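Local coordinates for peptidase M42 (Thaumarchaeota archaeon SCGC AB-539-E09, PDB 5DS0), which probably removes residues from the N-terminal ends of peptides as a metal-dependent TET aminopeptidase of the M42 family, built as a twelve-subunit assembly, at residues Ser6-Met10 with Phe186-Glu190; Met10-Glu15 with Trp162-Ser166. Residue numbers count along the deposited sequence, not the author numbering.

Contact 1 (Ser6-Met10 with Phe186-Glu190)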
loop_
_atom_site.group_PDB
_atom_site.type_symbol
_atom_site.label_atom_id
_atom_site.label_comp_id
_atom_site.label_asym_id
_atom_site.label_seq_id
_atom_site.Cartn_x
_atom_site.Cartn_y
_atom_site.Cartn_z
ATOM N N SER C 6 56.136 16.254 -8.241
ATOM C CA SER C 6 54.842 16.432 -7.578
ATOM C C SER C 6 53.704 15.721 -8.297
ATOM O O SER C 6 52.922 15.013 -7.679
ATOM C CB SER C 6 54.492 17.909 -7.448
ATOM O OG SER C 6 55.022 18.411 -6.260
HETATM N N MSE C 7 53.592 15.947 -9.600
HETATM C CA MSE C 7 52.534 15.325 -10.375
HETATM C C MSE C 7 52.742 13.851 -10.466
HETATM O O MSE C 7 51.763 13.117 -10.540
HETATM C CB MSE C 7 52.420 15.950 -11.766
HETATM C CG MSE C 7 51.747 17.326 -11.683
HETATM SE SE MSE C 7 49.894 17.255 -10.921
HETATM C CE MSE C 7 50.228 18.581 -9.481
ATOM N N GLU C 8 53.995 13.402 -10.485
ATOM C CA GLU C 8 54.302 11.958 -10.509
ATOM C C GLU C 8 53.901 11.330 -9.177
ATOM O O GLU C 8 53.426 10.216 -9.149
ATOM C CB GLU C 8 55.792 11.688 -10.824
ATOM C CG GLU C 8 56.214 10.239 -11.314
ATOM C CD GLU C 8 57.718 10.114 -11.680
ATOM O OE1 GLU C 8 58.549 10.910 -11.139
ATOM O OE2 GLU C 8 58.088 9.202 -12.515
ATOM N N LEU C 9 54.063 12.071 -8.087
ATOM C CA LEU C 9 53.606 11.609 -6.792
ATOM C C LEU C 9 52.092 11.502 -6.760
ATOM O O LEU C 9 51.553 10.463 -6.413
ATOM C CB LEU C 9 54.063 12.544 -5.687
ATOM C CG LEU C 9 53.506 12.232 -4.297
ATOM C CD1 LEU C 9 54.035 10.902 -3.815
ATOM C CD2 LEU C 9 53.844 13.319 -3.297
HETATM N N MSE C 10 51.412 12.566 -7.172
HETATM C CA MSE C 10 49.950 12.561 -7.221
HETATM C C MSE C 10 49.471 11.359 -7.978
HETATM O O MSE C 10 48.685 10.596 -7.471
HETATM C CB MSE C 10 49.370 13.853 -7.802
HETATM C CG MSE C 10 47.931 13.999 -7.335
HETATM SE SE MSE C 10 47.012 15.562 -8.137
HETATM C CE MSE C 10 47.896 16.905 -7.001
ATOM N N PHE C 186 48.767 14.293 0.222
ATOM C CA PHE C 186 49.572 15.010 -0.753
ATOM C C PHE C 186 49.869 16.426 -0.293
ATOM O O PHE C 186 50.997 16.887 -0.398
ATOM C CB PHE C 186 48.855 15.042 -2.102
ATOM C CG PHE C 186 49.565 15.849 -3.153
ATOM C CD1 PHE C 186 50.541 15.269 -3.944
ATOM C CD2 PHE C 186 49.221 17.174 -3.370
ATOM C CE1 PHE C 186 51.179 16.000 -4.921
ATOM C CE2 PHE C 186 49.847 17.913 -4.349
ATOM C CZ PHE C 186 50.828 17.326 -5.126
ATOM N N VAL C 187 48.850 17.111 0.214
ATOM C CA VAL C 187 49.007 18.474 0.690
ATOM C C VAL C 187 49.996 18.565 1.839
ATOM O O VAL C 187 50.885 19.400 1.820
ATOM C CB VAL C 187 47.669 19.047 1.159
ATOM C CG1 VAL C 187 47.865 20.356 1.914
ATOM C CG2 VAL C 187 46.765 19.287 -0.035
ATOM N N LEU C 188 49.844 17.721 2.851
ATOM C CA LEU C 188 50.715 17.825 4.012
ATOM C C LEU C 188 52.158 17.469 3.669
ATOM O O LEU C 188 53.093 18.087 4.178
ATOM C CB LEU C 188 50.205 16.984 5.180
ATOM C CG LEU C 188 50.135 15.463 5.049
ATOM C CD1 LEU C 188 51.400 14.759 5.524
ATOM C CD2 LEU C 188 48.941 14.953 5.845
HETATM N N MSE C 189 52.336 16.494 2.793
HETATM C CA MSE C 189 53.673 16.143 2.314
HETATM C C MSE C 189 54.306 17.266 1.531
HETATM O O MSE C 189 55.489 17.541 1.693
HETATM C CB MSE C 189 53.597 14.900 1.440
HETATM C CG MSE C 189 53.473 13.676 2.328
HETATM SE SE MSE C 189 53.641 12.056 1.232
HETATM C CE MSE C 189 51.907 12.075 0.299
ATOM N N GLU C 190 53.537 17.911 0.664
ATOM C CA GLU C 190 54.061 19.015 -0.128
ATOM C C GLU C 190 54.358 20.216 0.739
ATOM O O GLU C 190 55.290 20.965 0.460
ATOM C CB GLU C 190 53.086 19.409 -1.238
ATOM C CG GLU C 190 53.085 18.438 -2.410
ATOM C CD GLU C 190 54.411 18.412 -3.140
ATOM O OE1 GLU C 190 54.656 19.341 -3.938
ATOM O OE2 GLU C 190 55.220 17.496 -2.877
#

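Contact 2 (Met10-Glu15 with Trp162-Ser166). With GOL (glycerol), chain V.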
loop_
_atom_site.group_PDB
_atom_site.type_symbol
_atom_site.label_atom_id
_atom_site.label_comp_id
_atom_site.label_asym_id
_atom_site.label_seq_id
_atom_site.Cartn_x
_atom_site.Cartn_y
_atom_site.Cartn_z
HETATM N N MSE C 10 51.412 12.566 -7.172
HETATM C CA MSE C 10 49.950 12.561 -7.221
HETATM C C MSE C 10 49.471 11.359 -7.978
HETATM O O MSE C 10 48.685 10.596 -7.471
HETATM C CB MSE C 10 49.370 13.853 -7.802
HETATM C CG MSE C 10 47.931 13.999 -7.335
HETATM SE SE MSE C 10 47.012 15.562 -8.137
HETATM C CE MSE C 10 47.896 16.905 -7.001
ATOM N N LYS C 11 49.946 11.180 -9.201
ATOM C CA LYS C 11 49.538 10.045 -10.035
ATOM C C LYS C 11 49.748 8.716 -9.317
ATOM O O LYS C 11 48.876 7.866 -9.284
ATOM C CB LYS C 11 50.321 10.063 -11.357
ATOM C CG LYS C 11 49.965 8.969 -12.341
ATOM C CD LYS C 11 50.687 9.202 -13.653
ATOM C CE LYS C 11 49.975 8.570 -14.839
ATOM N NZ LYS C 11 50.217 7.102 -14.859
ATOM N N THR C 12 50.922 8.549 -8.751
ATOM C CA THR C 12 51.287 7.301 -8.126
ATOM C C THR C 12 50.418 6.984 -6.921
ATOM O O THR C 12 50.025 5.832 -6.724
ATOM C CB THR C 12 52.764 7.347 -7.730
ATOM O OG1 THR C 12 53.525 7.502 -8.922
ATOM C CG2 THR C 12 53.201 6.072 -7.048
ATOM N N LEU C 13 50.139 8.003 -6.119
ATOM C CA LEU C 13 49.226 7.872 -4.985
ATOM C C LEU C 13 47.819 7.452 -5.389
ATOM O O LEU C 13 47.292 6.476 -4.874
ATOM C CB LEU C 13 49.103 9.200 -4.231
ATOM C CG LEU C 13 50.276 9.636 -3.360
ATOM C CD1 LEU C 13 50.031 11.058 -2.878
ATOM C CD2 LEU C 13 50.449 8.695 -2.193
HETATM N N MSE C 14 47.214 8.197 -6.304
HETATM C CA MSE C 14 45.846 7.914 -6.719
HETATM C C MSE C 14 45.738 6.585 -7.429
HETATM O O MSE C 14 44.645 6.021 -7.498
HETATM C CB MSE C 14 45.296 8.986 -7.658
HETATM C CG MSE C 14 45.295 10.414 -7.117
HETATM SE SE MSE C 14 44.913 10.556 -5.187
HETATM C CE MSE C 14 46.108 12.064 -4.787
ATOM N N GLU C 15 46.840 6.087 -7.993
ATOM C CA GLU C 15 46.814 4.810 -8.697
ATOM C C GLU C 15 47.249 3.630 -7.833
ATOM O O GLU C 15 47.056 2.490 -8.211
ATOM C CB GLU C 15 47.658 4.883 -9.967
ATOM C CG GLU C 15 46.989 5.666 -11.093
ATOM C CD GLU C 15 47.747 5.586 -12.405
ATOM O OE1 GLU C 15 48.910 5.110 -12.385
ATOM O OE2 GLU C 15 47.188 6.003 -13.453
ATOM N N TRP C 162 39.417 -0.065 -9.960
ATOM C CA TRP C 162 40.388 0.188 -11.013
ATOM C C TRP C 162 40.064 1.514 -11.660
ATOM O O TRP C 162 38.984 1.672 -12.225
ATOM C CB TRP C 162 40.329 -0.918 -12.059
ATOM C CG TRP C 162 41.399 -0.775 -13.087
ATOM C CD1 TRP C 162 42.696 -1.227 -12.996
ATOM C CD2 TRP C 162 41.283 -0.127 -14.352
ATOM N NE1 TRP C 162 43.382 -0.890 -14.129
ATOM C CE2 TRP C 162 42.539 -0.219 -14.980
ATOM C CE3 TRP C 162 40.237 0.522 -15.019
ATOM C CZ2 TRP C 162 42.780 0.317 -16.251
ATOM C CZ3 TRP C 162 40.470 1.050 -16.284
ATOM C CH2 TRP C 162 41.735 0.944 -16.885
ATOM N N SER C 163 40.990 2.465 -11.581
ATOM C CA SER C 163 40.714 3.845 -11.992
ATOM C C SER C 163 41.973 4.654 -12.258
ATOM O O SER C 163 42.616 5.137 -11.332
ATOM C CB SER C 163 39.902 4.536 -10.905
ATOM O OG SER C 163 39.438 5.795 -11.349
ATOM N N PRO C 164 42.341 4.808 -13.526
ATOM C CA PRO C 164 43.576 5.520 -13.856
ATOM C C PRO C 164 43.499 6.994 -13.547
ATOM O O PRO C 164 42.427 7.599 -13.595
ATOM C CB PRO C 164 43.712 5.341 -15.363
ATOM C CG PRO C 164 42.772 4.257 -15.736
ATOM C CD PRO C 164 41.678 4.267 -14.721
ATOM N N PHE C 165 44.654 7.574 -13.288
ATOM C CA PHE C 165 44.753 8.985 -13.016
ATOM C C PHE C 165 45.074 9.769 -14.289
ATOM O O PHE C 165 45.965 9.390 -15.063
ATOM C CB PHE C 165 45.850 9.224 -11.994
ATOM C CG PHE C 165 46.037 10.668 -11.647
ATOM C CD1 PHE C 165 45.297 11.244 -10.627
ATOM C CD2 PHE C 165 46.945 11.451 -12.344
ATOM C CE1 PHE C 165 45.476 12.574 -10.300
ATOM C CE2 PHE C 165 47.121 12.782 -12.032
ATOM C CZ PHE C 165 46.392 13.344 -11.007
ATOM N N SER C 166 44.353 10.865 -14.494
ATOM C CA SER C 166 44.692 11.807 -15.546
ATOM C C SER C 166 44.284 13.199 -15.142
ATOM O O SER C 166 43.669 13.401 -14.095
ATOM C CB SER C 166 44.023 11.414 -16.850
ATOM O OG SER C 166 42.658 11.756 -16.836
HETATM C C1 GOL V . 46.107 1.496 -13.639
HETATM O O1 GOL V . 47.146 2.297 -14.225
HETATM C C2 GOL V . 45.858 1.953 -12.199
HETATM O O2 GOL V . 46.633 1.133 -11.316
HETATM C C3 GOL V . 44.357 1.891 -11.908
HETATM O O3 GOL V . 44.011 1.905 -10.515
#

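Contact 1 (Ser6-Met10 with Phe186-Glu190)
When two helices pack at a distance, long side chains must fill the space between them, and the crossing of S6-M10 with F186-E190 is a clear case. The segment axes come no closer than 11.5 Å and run nearly antiparallel, at 149°. F186 contributes the largest covered surface of any residue. Its t chi1 (176°) sends the ring straight out from helix 179-197, so that the CE1 edge meets the backbone O of S6 at 3.4 Å. M10, a selenomethionine, leaves its helix sideways; t,t,m torsions then curl its end back, laying CE over the ring face, 3.7 Å from the centroid of F186, as a CH-pi contact; SE of M10, 5.2 Å from that centroid, adds a Met-aromatic contact. L9 points toward the partner helix and brings CD2 to 3.9 Å from CD1 of F186 and 4.3 Å from CE of M189. E190 is folded rather than extended: with both chi1 and chi2 in m, its carboxylate reaches S6, whose OG donates a short 2.5 Å hydrogen bond to OE1 of E190. The same carboxylate has further partners, a salt bridge from OE1 to R193 and a hydrogen bond from OE2 to the hydroxyl of Y33 on helix 24-34. The chemistry thus implies a greasy interface around one aromatic ring, in which a buried acid is tolerated because hydroxyls and an arginine satisfy it.

Contact 2 (Met10-Glu15 with Trp162-Ser166)
An irregular segment can pack firmly on a helix by inserting one large residue and fixing its backbone with one polar bond; W162-S166 does this against M10-E15. The apolar part centres on F165, whose side chain points toward the helix and accounts for the largest share of the covered surface. M14 CG touches CD1 of F165 at 3.6 Å, and M10 SE lies 3.7 Å from CZ of F165, a Met-aromatic contact at an oblique angle to the ring. Both methionines are selenomethionine. The helix backbone comes close too, since CA of K11 sits over the ring face, 4.1 Å from the centroid of F165, as a CH-pi contact.

The polar part rests on E15, at the end of helix 2-15. Its OE2 accepts a nearly straight hydrogen bond from the backbone N of F165 (3.0 Å, 174°), while OE1 of E15 forms a long, weak salt bridge with NZ of K11, one turn back. A glycerol, probably from the crystallisation liquor, spans the gap beyond with weak hydrogen bonds: its O2 to O of E15 (3.4 Å), and N of S163 to its O3 (3.3 Å).

Across the subunit boundary, S163 OG and P164 O accept hydrogen bonds from R100 of the second subunit. The segment leads out of the six-stranded antiparallel barrel through strand 158-161 and back to the mixed sheet, an arrangement characteristic of M42 aminopeptidases, in which a barrel domain is inserted into the metal-binding catalytic domain.

In the fold
Both contacts use helix 2-15, sharing M10, whose methyl lies over the ring of F186 in contact 1 and whose selenium meets F165 in contact 2. L13 joins them further, its CD1 packing 3.8 Å from CE of M189. Contact 1 is wholly buried, helix on helix, and its polar bond joins two side chains inside the catalytic domain. Contact 2 is only partly buried: a loop lies on the helix, its hydrogen bond runs from backbone to side chain, and a second subunit and glycerol reach its edge. Chemistry follows position, with apolar packing round an aromatic ring in both; the charge of E190 is buried with several partners, whereas the K11-E15 pair of contact 2 is more exposed.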